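Tyrosine-protein kinase receptor torso (Bombyx mori, PDB 5AOQ) binds the neurohormone PTTH as a probable receptor tyrosine kinase, activating MAPK signalling and taking part in the initiation of metamorphosis. Local coordinates at residues Y155-E160 with I226-I231; I72-E77 with P97-E102. All blocks are in the same frame, centred on the assembly; numbering follows the deposited sequence.

Contact 1 (Y155-E160 with I226-I231); sequences YNVTQE and IHVKGI. With NAG (2-acetamido-2-deoxy-beta-D-glucopyranose), chain E; NAG (2-acetamido-2-deoxy-beta-D-glucopyranose), chain B.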
ATOM      1  N   TYR A 155       6.556  31.565  14.493  1.00 75.98           N
ATOM      2  CA  TYR A 155       6.752  30.194  14.948  1.00 76.82           C
ATOM      3  C   TYR A 155       5.474  29.379  14.747  1.00 74.14           C
ATOM      4  O   TYR A 155       5.490  28.152  14.847  1.00 74.88           O
ATOM      5  CB  TYR A 155       7.169  30.175  16.421  1.00 77.87           C
ATOM      6  CG  TYR A 155       7.822  28.884  16.870  1.00 80.15           C
ATOM      7  CD1 TYR A 155       9.188  28.685  16.711  1.00 83.72           C
ATOM      8  CD2 TYR A 155       7.077  27.868  17.454  1.00 79.08           C
ATOM      9  CE1 TYR A 155       9.793  27.513  17.119  1.00 86.15           C
ATOM     10  CE2 TYR A 155       7.675  26.689  17.866  1.00 81.57           C
ATOM     11  CZ  TYR A 155       9.033  26.518  17.694  1.00 85.11           C
ATOM     12  OH  TYR A 155       9.635  25.348  18.101  1.00 87.91           O
ATOM     13  N   ASN A 156       4.370  30.068  14.465  1.00 70.70           N
ATOM     14  CA  ASN A 156       3.082  29.412  14.250  1.00 68.16           C
ATOM     15  C   ASN A 156       2.161  30.191  13.314  1.00 66.02           C
ATOM     16  O   ASN A 156       1.784  31.321  13.609  1.00 64.82           O
ATOM     17  CB  ASN A 156       2.375  29.200  15.590  1.00 66.70           C
ATOM     18  CG  ASN A 156       1.218  28.223  15.493  1.00 64.87           C
ATOM     19  OD1 ASN A 156       0.404  28.293  14.573  1.00 63.21           O
ATOM     20  ND2 ASN A 156       1.135  27.308  16.452  1.00 65.46           N
ATOM     21  N   VAL A 157       1.778  29.573  12.202  1.00 76.78           N
ATOM     22  CA  VAL A 157       0.940  30.238  11.209  1.00 75.19           C
ATOM     23  C   VAL A 157      -0.498  30.392  11.707  1.00 72.40           C
ATOM     24  O   VAL A 157      -1.030  29.507  12.372  1.00 70.42           O
ATOM     25  CB  VAL A 157       0.934  29.467   9.862  1.00 75.58           C
ATOM     26  CG1 VAL A 157       2.306  29.508   9.205  1.00 78.92           C
ATOM     27  CG2 VAL A 157       0.458  28.026  10.048  1.00 75.33           C
ATOM     28  N   THR A 158      -1.109  31.533  11.397  1.00 59.72           N
ATOM     29  CA  THR A 158      -2.486  31.823  11.800  1.00 56.96           C
ATOM     30  C   THR A 158      -3.366  31.880  10.559  1.00 55.97           C
ATOM     31  O   THR A 158      -3.067  32.597   9.602  1.00 56.99           O
ATOM     32  CB  THR A 158      -2.599  33.141  12.585  1.00 56.41           C
ATOM     33  OG1 THR A 158      -2.061  34.218  11.806  1.00 57.73           O
ATOM     34  CG2 THR A 158      -1.848  33.039  13.906  1.00 57.49           C
ATOM     35  N   GLN A 159      -4.456  31.123  10.590  1.00 86.97           N
ATOM     36  CA  GLN A 159      -5.233  30.827   9.393  1.00 85.43           C
ATOM     37  C   GLN A 159      -6.589  31.521   9.368  1.00 83.68           C
ATOM     38  O   GLN A 159      -7.333  31.488  10.350  1.00 81.41           O
ATOM     39  CB  GLN A 159      -5.444  29.316   9.281  1.00 83.12           C
ATOM     40  CG  GLN A 159      -4.234  28.493   9.696  1.00 84.63           C
ATOM     41  CD  GLN A 159      -4.510  27.006   9.690  1.00 83.09           C
ATOM     42  OE1 GLN A 159      -5.600  26.565   9.327  1.00 80.79           O
ATOM     43  NE2 GLN A 159      -3.523  26.221  10.107  1.00 84.65           N
ATOM     44  N   GLU A 160      -6.896  32.150   8.238  1.00 66.76           N
ATOM     45  CA  GLU A 160      -8.234  32.669   7.988  1.00 64.97           C
ATOM     46  C   GLU A 160      -8.880  31.793   6.924  1.00 65.11           C
ATOM     47  O   GLU A 160      -8.188  31.142   6.140  1.00 67.01           O
ATOM     48  CB  GLU A 160      -8.192  34.135   7.546  1.00 65.81           C
ATOM     49  CG  GLU A 160      -7.663  34.364   6.139  1.00 67.97           C
ATOM     50  CD  GLU A 160      -7.631  35.836   5.764  1.00 69.49           C
ATOM     51  OE1 GLU A 160      -7.577  36.684   6.680  1.00 70.32           O
ATOM     52  OE2 GLU A 160      -7.664  36.144   4.554  1.00 69.98           O
ATOM     53  N   ILE A 226      -7.924  21.229  10.562  1.00 45.78           N
ATOM     54  CA  ILE A 226      -6.930  21.303   9.496  1.00 45.83           C
ATOM     55  C   ILE A 226      -5.526  21.469  10.079  1.00 47.28           C
ATOM     56  O   ILE A 226      -5.303  22.287  10.973  1.00 46.87           O
ATOM     57  CB  ILE A 226      -7.247  22.467   8.512  1.00 43.13           C
ATOM     58  CG1 ILE A 226      -6.318  22.410   7.296  1.00 43.36           C
ATOM     59  CG2 ILE A 226      -7.150  23.825   9.208  1.00 41.58           C
ATOM     60  CD1 ILE A 226      -6.636  23.434   6.224  1.00 41.05           C
ATOM     61  N   HIS A 227      -4.594  20.656   9.589  1.00 69.76           N
ATOM     62  CA  HIS A 227      -3.192  20.754   9.974  1.00 71.49           C
ATOM     63  C   HIS A 227      -2.381  21.366   8.839  1.00 70.51           C
ATOM     64  O   HIS A 227      -2.462  20.912   7.691  1.00 70.55           O
ATOM     65  CB  HIS A 227      -2.628  19.378  10.327  1.00 75.16           C
ATOM     66  CG  HIS A 227      -3.518  18.566  11.216  1.00 76.31           C
ATOM     67  ND1 HIS A 227      -3.554  18.727  12.584  1.00 77.18           N
ATOM     68  CD2 HIS A 227      -4.399  17.579  10.930  1.00 76.90           C
ATOM     69  CE1 HIS A 227      -4.423  17.877  13.101  1.00 78.15           C
ATOM     70  NE2 HIS A 227      -4.950  17.169  12.120  1.00 77.96           N
ATOM     71  N   VAL A 228      -1.603  22.395   9.175  1.00 49.39           N
ATOM     72  CA  VAL A 228      -0.718  23.053   8.218  1.00 48.56           C
ATOM     73  C   VAL A 228       0.741  22.880   8.633  1.00 51.11           C
ATOM     74  O   VAL A 228       1.193  23.465   9.619  1.00 51.49           O
ATOM     75  CB  VAL A 228      -1.038  24.559   8.087  1.00 45.40           C
ATOM     76  CG1 VAL A 228      -0.057  25.245   7.139  1.00 44.67           C
ATOM     77  CG2 VAL A 228      -2.467  24.757   7.605  1.00 43.21           C
ATOM     78  N   LYS A 229       1.463  22.069   7.868  1.00 53.86           N
ATOM     79  CA  LYS A 229       2.887  21.842   8.084  1.00 56.65           C
ATOM     80  C   LYS A 229       3.710  22.796   7.226  1.00 55.25           C
ATOM     81  O   LYS A 229       3.532  22.855   6.006  1.00 54.01           O
ATOM     82  CB  LYS A 229       3.250  20.391   7.764  1.00 60.19           C
ATOM     83  CG  LYS A 229       4.734  20.059   7.882  1.00 63.62           C
ATOM     84  CD  LYS A 229       5.209  20.098   9.323  1.00 65.65           C
ATOM     85  CE  LYS A 229       6.701  19.827   9.419  1.00 69.30           C
ATOM     86  NZ  LYS A 229       7.160  19.691  10.829  1.00 72.09           N
ATOM     87  N   GLY A 230       4.606  23.540   7.870  1.00 54.92           N
ATOM     88  CA  GLY A 230       5.466  24.481   7.174  1.00 53.76           C
ATOM     89  C   GLY A 230       6.855  24.547   7.779  1.00 56.49           C
ATOM     90  O   GLY A 230       7.211  23.733   8.633  1.00 59.72           O
ATOM     91  N   ILE A 231       7.636  25.529   7.339  1.00 63.65           N
ATOM     92  CA  ILE A 231       9.008  25.702   7.806  1.00 65.71           C
ATOM     93  C   ILE A 231       9.065  25.865   9.322  1.00 66.67           C
ATOM     94  O   ILE A 231      10.037  25.462   9.962  1.00 68.50           O
ATOM     95  CB  ILE A 231       9.677  26.927   7.139  1.00 66.00           C
ATOM     96  CG1 ILE A 231      11.130  27.064   7.605  1.00 68.29           C
ATOM     97  CG2 ILE A 231       8.900  28.198   7.456  1.00 64.95           C
ATOM     98  CD1 ILE A 231      11.927  28.108   6.849  1.00 68.85           C
TER
HETATM   99  C1  NAG E   1       1.222  35.232  11.625  1.00107.70           C
HETATM  100  C2  NAG E   1       2.656  34.820  11.955  1.00107.81           C
HETATM  101  C3  NAG E   1       2.769  34.423  13.429  1.00104.23           C
HETATM  102  C4  NAG E   1       2.171  35.490  14.342  1.00103.27           C
HETATM  103  C5  NAG E   1       0.785  35.913  13.862  1.00103.74           C
HETATM  104  C6  NAG E   1       0.228  37.101  14.616  1.00103.99           C
HETATM  105  C7  NAG E   1       3.989  33.837  10.129  1.00112.09           C
HETATM  106  C8  NAG E   1       4.306  32.582   9.370  1.00112.38           C
HETATM  107  N2  NAG E   1       3.085  33.712  11.104  1.00108.43           N
HETATM  108  O3  NAG E   1       4.138  34.216  13.758  1.00105.27           O
HETATM  109  O4  NAG E   1       2.018  34.952  15.652  1.00 99.60           O
HETATM  110  O5  NAG E   1       0.834  36.289  12.480  1.00107.51           O
HETATM  111  O6  NAG E   1       1.149  37.606  15.573  1.00103.52           O
HETATM  112  O7  NAG E   1       4.518  34.909   9.860  1.00115.48           O
HETATM  113  C1  NAG B   2       3.078  35.300  16.564  1.00111.02           C
HETATM  114  C2  NAG B   2       2.477  35.531  17.942  1.00107.87           C
HETATM  115  C3  NAG B   2       3.568  35.946  18.919  1.00107.92           C
HETATM  116  C4  NAG B   2       4.688  34.913  18.927  1.00108.42           C
HETATM  117  C5  NAG B   2       5.182  34.628  17.507  1.00111.71           C
HETATM  118  C6  NAG B   2       6.151  33.469  17.449  1.00112.61           C
HETATM  119  C7  NAG B   2       0.343  36.497  18.690  1.00105.96           C
HETATM  120  C8  NAG B   2      -0.649  37.606  18.504  1.00107.77           C
HETATM  121  N2  NAG B   2       1.419  36.531  17.896  1.00108.36           N
HETATM  122  O3  NAG B   2       3.017  36.076  20.225  1.00104.82           O
HETATM  123  O4  NAG B   2       5.779  35.390  19.707  1.00109.55           O
HETATM  124  O5  NAG B   2       4.082  34.287  16.647  1.00111.04           O
HETATM  125  O6  NAG B   2       6.601  33.230  16.122  1.00115.88           O
HETATM  126  O7  NAG B   2       0.178  35.611  19.525  1.00103.06           O

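Contact 2 (I72-E77 with P97-E102); sequences IRFETE and PFTLIE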
ATOM      1  N   ILE A  72      13.473  17.403  -0.439  1.00 41.82           N
ATOM      2  CA  ILE A  72      13.916  18.649  -1.077  1.00 42.02           C
ATOM      3  C   ILE A  72      12.981  19.018  -2.221  1.00 42.71           C
ATOM      4  O   ILE A  72      12.652  18.175  -3.044  1.00 42.30           O
ATOM      5  CB  ILE A  72      15.355  18.560  -1.652  1.00 40.76           C
ATOM      6  CG1 ILE A  72      16.384  18.355  -0.546  1.00 40.15           C
ATOM      7  CG2 ILE A  72      15.713  19.832  -2.427  1.00 41.22           C
ATOM      8  CD1 ILE A  72      16.691  16.919  -0.273  1.00 39.17           C
ATOM      9  N   ARG A  73      12.551  20.275  -2.262  1.00 26.92           N
ATOM     10  CA  ARG A  73      11.712  20.771  -3.353  1.00 27.76           C
ATOM     11  C   ARG A  73      12.404  21.893  -4.119  1.00 28.00           C
ATOM     12  O   ARG A  73      12.790  22.907  -3.537  1.00 28.52           O
ATOM     13  CB  ARG A  73      10.371  21.243  -2.808  1.00 29.29           C
ATOM     14  CG  ARG A  73       9.585  20.114  -2.184  1.00 29.33           C
ATOM     15  CD  ARG A  73       8.338  20.607  -1.504  1.00 31.05           C
ATOM     16  NE  ARG A  73       7.768  19.565  -0.662  1.00 31.23           N
ATOM     17  CZ  ARG A  73       6.691  19.719   0.098  1.00 32.81           C
ATOM     18  NH1 ARG A  73       6.056  20.882   0.132  1.00 34.34           N
ATOM     19  NH2 ARG A  73       6.254  18.705   0.828  1.00 33.02           N
ATOM     20  N   PHE A  74      12.550  21.700  -5.427  1.00 27.77           N
ATOM     21  CA  PHE A  74      13.307  22.620  -6.269  1.00 28.09           C
ATOM     22  C   PHE A  74      12.519  23.093  -7.489  1.00 29.28           C
ATOM     23  O   PHE A  74      11.485  22.515  -7.848  1.00 29.57           O
ATOM     24  CB  PHE A  74      14.604  21.954  -6.732  1.00 26.81           C
ATOM     25  CG  PHE A  74      14.390  20.653  -7.442  1.00 26.05           C
ATOM     26  CD1 PHE A  74      14.179  20.622  -8.808  1.00 26.54           C
ATOM     27  CD2 PHE A  74      14.386  19.460  -6.740  1.00 24.99           C
ATOM     28  CE1 PHE A  74      13.974  19.425  -9.463  1.00 25.92           C
ATOM     29  CE2 PHE A  74      14.181  18.260  -7.390  1.00 24.37           C
ATOM     30  CZ  PHE A  74      13.974  18.242  -8.753  1.00 24.79           C
ATOM     31  N   GLU A  75      13.044  24.139  -8.124  1.00 30.10           N
ATOM     32  CA  GLU A  75      12.453  24.727  -9.322  1.00 31.53           C
ATOM     33  C   GLU A  75      13.428  24.667 -10.492  1.00 31.53           C
ATOM     34  O   GLU A  75      14.645  24.750 -10.308  1.00 30.85           O
ATOM     35  CB  GLU A  75      12.049  26.181  -9.064  1.00 33.14           C
ATOM     36  CG  GLU A  75      11.346  26.851 -10.239  1.00 35.12           C
ATOM     37  CD  GLU A  75      11.141  28.336 -10.029  1.00 37.95           C
ATOM     38  OE1 GLU A  75      11.496  28.839  -8.942  1.00 38.04           O
ATOM     39  OE2 GLU A  75      10.634  29.002 -10.956  1.00 40.25           O
ATOM     40  N   THR A  76      12.879  24.519 -11.692  1.00 51.65           N
ATOM     41  CA  THR A  76      13.671  24.500 -12.914  1.00 52.06           C
ATOM     42  C   THR A  76      13.105  25.478 -13.931  1.00 54.35           C
ATOM     43  O   THR A  76      12.041  26.059 -13.722  1.00 55.49           O
ATOM     44  CB  THR A  76      13.702  23.100 -13.541  1.00 50.95           C
ATOM     45  OG1 THR A  76      12.474  22.856 -14.239  1.00 51.89           O
ATOM     46  CG2 THR A  76      13.894  22.045 -12.473  1.00 49.00           C
ATOM     47  N   GLU A  77      13.828  25.663 -15.028  1.00 44.28           N
ATOM     48  CA  GLU A  77      13.337  26.476 -16.127  1.00 46.73           C
ATOM     49  C   GLU A  77      12.464  25.593 -17.014  1.00 46.91           C
ATOM     50  O   GLU A  77      12.770  24.416 -17.206  1.00 45.37           O
ATOM     51  CB  GLU A  77      14.499  27.080 -16.912  1.00 47.85           C
ATOM     52  CG  GLU A  77      15.315  28.070 -16.093  1.00 48.02           C
ATOM     53  CD  GLU A  77      16.481  28.660 -16.862  1.00 49.26           C
ATOM     54  OE1 GLU A  77      16.897  28.062 -17.877  1.00 49.32           O
ATOM     55  OE2 GLU A  77      16.986  29.725 -16.446  1.00 50.28           O
ATOM     56  N   PRO A  97      18.403   8.316  -4.936  1.00 34.29           N
ATOM     57  CA  PRO A  97      17.180   9.123  -5.010  1.00 33.68           C
ATOM     58  C   PRO A  97      17.103   9.891  -6.324  1.00 33.69           C
ATOM     59  O   PRO A  97      18.115  10.425  -6.774  1.00 33.87           O
ATOM     60  CB  PRO A  97      17.312  10.082  -3.821  1.00 33.12           C
ATOM     61  CG  PRO A  97      18.261   9.418  -2.892  1.00 33.43           C
ATOM     62  CD  PRO A  97      19.218   8.666  -3.759  1.00 34.13           C
ATOM     63  N   PHE A  98      15.920   9.949  -6.925  1.00 24.52           N
ATOM     64  CA  PHE A  98      15.747  10.644  -8.193  1.00 22.52           C
ATOM     65  C   PHE A  98      14.321  11.136  -8.392  1.00 23.97           C
ATOM     66  O   PHE A  98      13.405  10.719  -7.682  1.00 26.67           O
ATOM     67  CB  PHE A  98      16.128   9.723  -9.352  1.00 21.40           C
ATOM     68  CG  PHE A  98      15.075   8.703  -9.678  1.00 23.34           C
ATOM     69  CD1 PHE A  98      15.013   7.508  -8.981  1.00 25.44           C
ATOM     70  CD2 PHE A  98      14.142   8.941 -10.674  1.00 23.48           C
ATOM     71  CE1 PHE A  98      14.044   6.568  -9.274  1.00 27.68           C
ATOM     72  CE2 PHE A  98      13.171   8.006 -10.971  1.00 25.66           C
ATOM     73  CZ  PHE A  98      13.122   6.817 -10.269  1.00 27.78           C
ATOM     74  N   THR A  99      14.143  12.030  -9.361  1.00 22.56           N
ATOM     75  CA  THR A  99      12.809  12.475  -9.754  1.00 24.03           C
ATOM     76  C   THR A  99      12.788  12.926 -11.212  1.00 22.47           C
ATOM     77  O   THR A  99      13.776  13.455 -11.730  1.00 20.33           O
ATOM     78  CB  THR A  99      12.300  13.625  -8.862  1.00 25.42           C
ATOM     79  OG1 THR A  99      10.950  13.946  -9.223  1.00 27.39           O
ATOM     80  CG2 THR A  99      13.171  14.865  -9.009  1.00 23.40           C
ATOM     81  N   LEU A 100      11.652  12.694 -11.863  1.00 23.99           N
ATOM     82  CA  LEU A 100      11.459  13.036 -13.268  1.00 23.24           C
ATOM     83  C   LEU A 100      10.442  14.154 -13.450  1.00 24.64           C
ATOM     84  O   LEU A 100       9.244  13.946 -13.260  1.00 27.20           O
ATOM     85  CB  LEU A 100      11.013  11.802 -14.048  1.00 24.22           C
ATOM     86  CG  LEU A 100      12.126  10.820 -14.398  1.00 22.70           C
ATOM     87  CD1 LEU A 100      11.529   9.503 -14.813  1.00 24.52           C
ATOM     88  CD2 LEU A 100      12.984  11.380 -15.519  1.00 20.66           C
ATOM     89  N   ILE A 101      10.919  15.338 -13.821  1.00 23.34           N
ATOM     90  CA  ILE A 101      10.029  16.460 -14.085  1.00 24.83           C
ATOM     91  C   ILE A 101       9.474  16.383 -15.505  1.00 25.42           C
ATOM     92  O   ILE A 101      10.223  16.366 -16.488  1.00 23.86           O
ATOM     93  CB  ILE A 101      10.740  17.815 -13.866  1.00 23.76           C
ATOM     94  CG1 ILE A 101      11.014  18.010 -12.372  1.00 24.10           C
ATOM     95  CG2 ILE A 101       9.899  18.971 -14.428  1.00 25.40           C
ATOM     96  CD1 ILE A 101      11.593  19.359 -11.991  1.00 23.73           C
ATOM     97  N   GLU A 102       8.148  16.318 -15.582  1.00 58.92           N
ATOM     98  CA  GLU A 102       7.415  16.344 -16.839  1.00 60.29           C
ATOM     99  C   GLU A 102       7.647  17.675 -17.557  1.00 59.90           C
ATOM    100  O   GLU A 102       7.786  18.707 -16.900  1.00 59.88           O
ATOM    101  CB  GLU A 102       5.922  16.129 -16.568  1.00 63.81           C
ATOM    102  CG  GLU A 102       5.047  15.991 -17.804  1.00 65.86           C
ATOM    103  CD  GLU A 102       3.577  15.830 -17.461  1.00 69.81           C
ATOM    104  OE1 GLU A 102       3.260  15.646 -16.267  1.00 71.01           O
ATOM    105  OE2 GLU A 102       2.740  15.886 -18.387  1.00 72.09           O
TER

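Contact 1 (Y155-E160 with I226-I231)
Gln159 runs alongside Val228 in the opposite sense and crosses Ile226 at a slant, and its flat amide meets the apolar branches of both residues. Val228 CG2 sits off the amide plane, 3.1 Å from Gln159 NE2, while Ile226 CG2 comes within 3.2 Å of Gln159 OE1. No hydrogen bond crosses between the segments, so the join is van der Waals packing. With chi2 at 175° the glutamine runs out straight beyond CG, which lets a residue on the first strand of its sheet span the gap to the opposite sheet. Glutamine suits this partly exposed margin because its methylenes can pack while its amide still tolerates water. Replacing Gln159 by alanine would take away the amide, and would probably leave Ile226 CG2 and Val228 CG2 without this neighbour, opening a gap at the margin. Two residues earlier, Val157 adds a wholly apolar pair, its CG2 4.1 Å from Val228 CG1. Its other methyl, CG1, lies 3.7 Å from C8, the acetamido methyl of the chain E sugar, in the glycan probably carried by Asn180. Thus one valine faces the core with one branch and carbohydrate with the other. Behind them Trp179 of strand 171-179 touches Val157, Gln159 and Val228, and Thr158 N donates a hydrogen bond to Asn180 OD1. The contact joins the two sheets of the second FN3 domain: strand 159-167 edges one sheet, while strand 223-230 runs inside the other, between 189-195 and 233-240, with His227 on its outer face packing against Ile23 of the Preproptth chain.

Contact 2 (I72-E77 with P97-E102)
Phe74 pushes the far end of its ring between Thr99 and Ile101. Its CZ is 3.5 Å from Thr99 CG2, a methyl that meets the ring at its edge, and its CE1 lies 3.5 Å from Ile101 CD1, which approaches obliquely. The side chain of Phe74 does not leave its backbone in the direction of strand 98-101; chi1 of 56° places CG between the backbone N and the carbonyl carbon, the crowded position, and the long ring then carries the contact across. Phenylalanine suits the place because its ring is long, rigid and apolar, and reaches the methyls of the facing strand. In Thr99 it is the CG2 branch that meets the ring. Ile101 is extended through CG1 (chi2 -175°), and its CD1 touches both Phe74 of strand 71-75 and Thr76 just beyond it. The CG2 of Thr76 meets Ile101 CD1 tip to tip at 3.6 Å and also borders the edge of the Phe74 ring. These side chains are part of the filling between the two sheets of the first FN3 domain, a beta sandwich: strand 71-75 is the middle of a three-stranded antiparallel sheet, and strand 98-101 is an outermost strand of the four-stranded one. Threonine serves at position 76 because it is two-sided, with its methyl in the apolar layer and its OG1 within weak hydrogen-bonding reach of Val106 O and Gln83 OE1, which compete for its one proton. The ring of Phe85, on neighbouring strand 83-88, meets that of Phe74 with planes about 45° apart, and Leu110 touches both Phe74 and Thr99. Between these inward residues, Leu100 points the other way, packing on Ser33 of helix 27-38.

Both contacts join the two opposed sheets of an FN3 sandwich and bury most of the residues that touch, but in successive domains, their centres 25 Å apart. Contact 2 lies nearer the middle of the chain and is built from an aromatic ring, methyls and one two-sided threonine. Contact 1 sits at a more peripheral margin, where a partly exposed amide and a sugar join the valines and isoleucine. The two do not touch, yet Asp190, implicated in PTTH binding, relates them: its backbone pairs with Lys229 of contact 1, while its carboxylate forms a salt bridge with Arg73, beside Phe74, across the domain boundary.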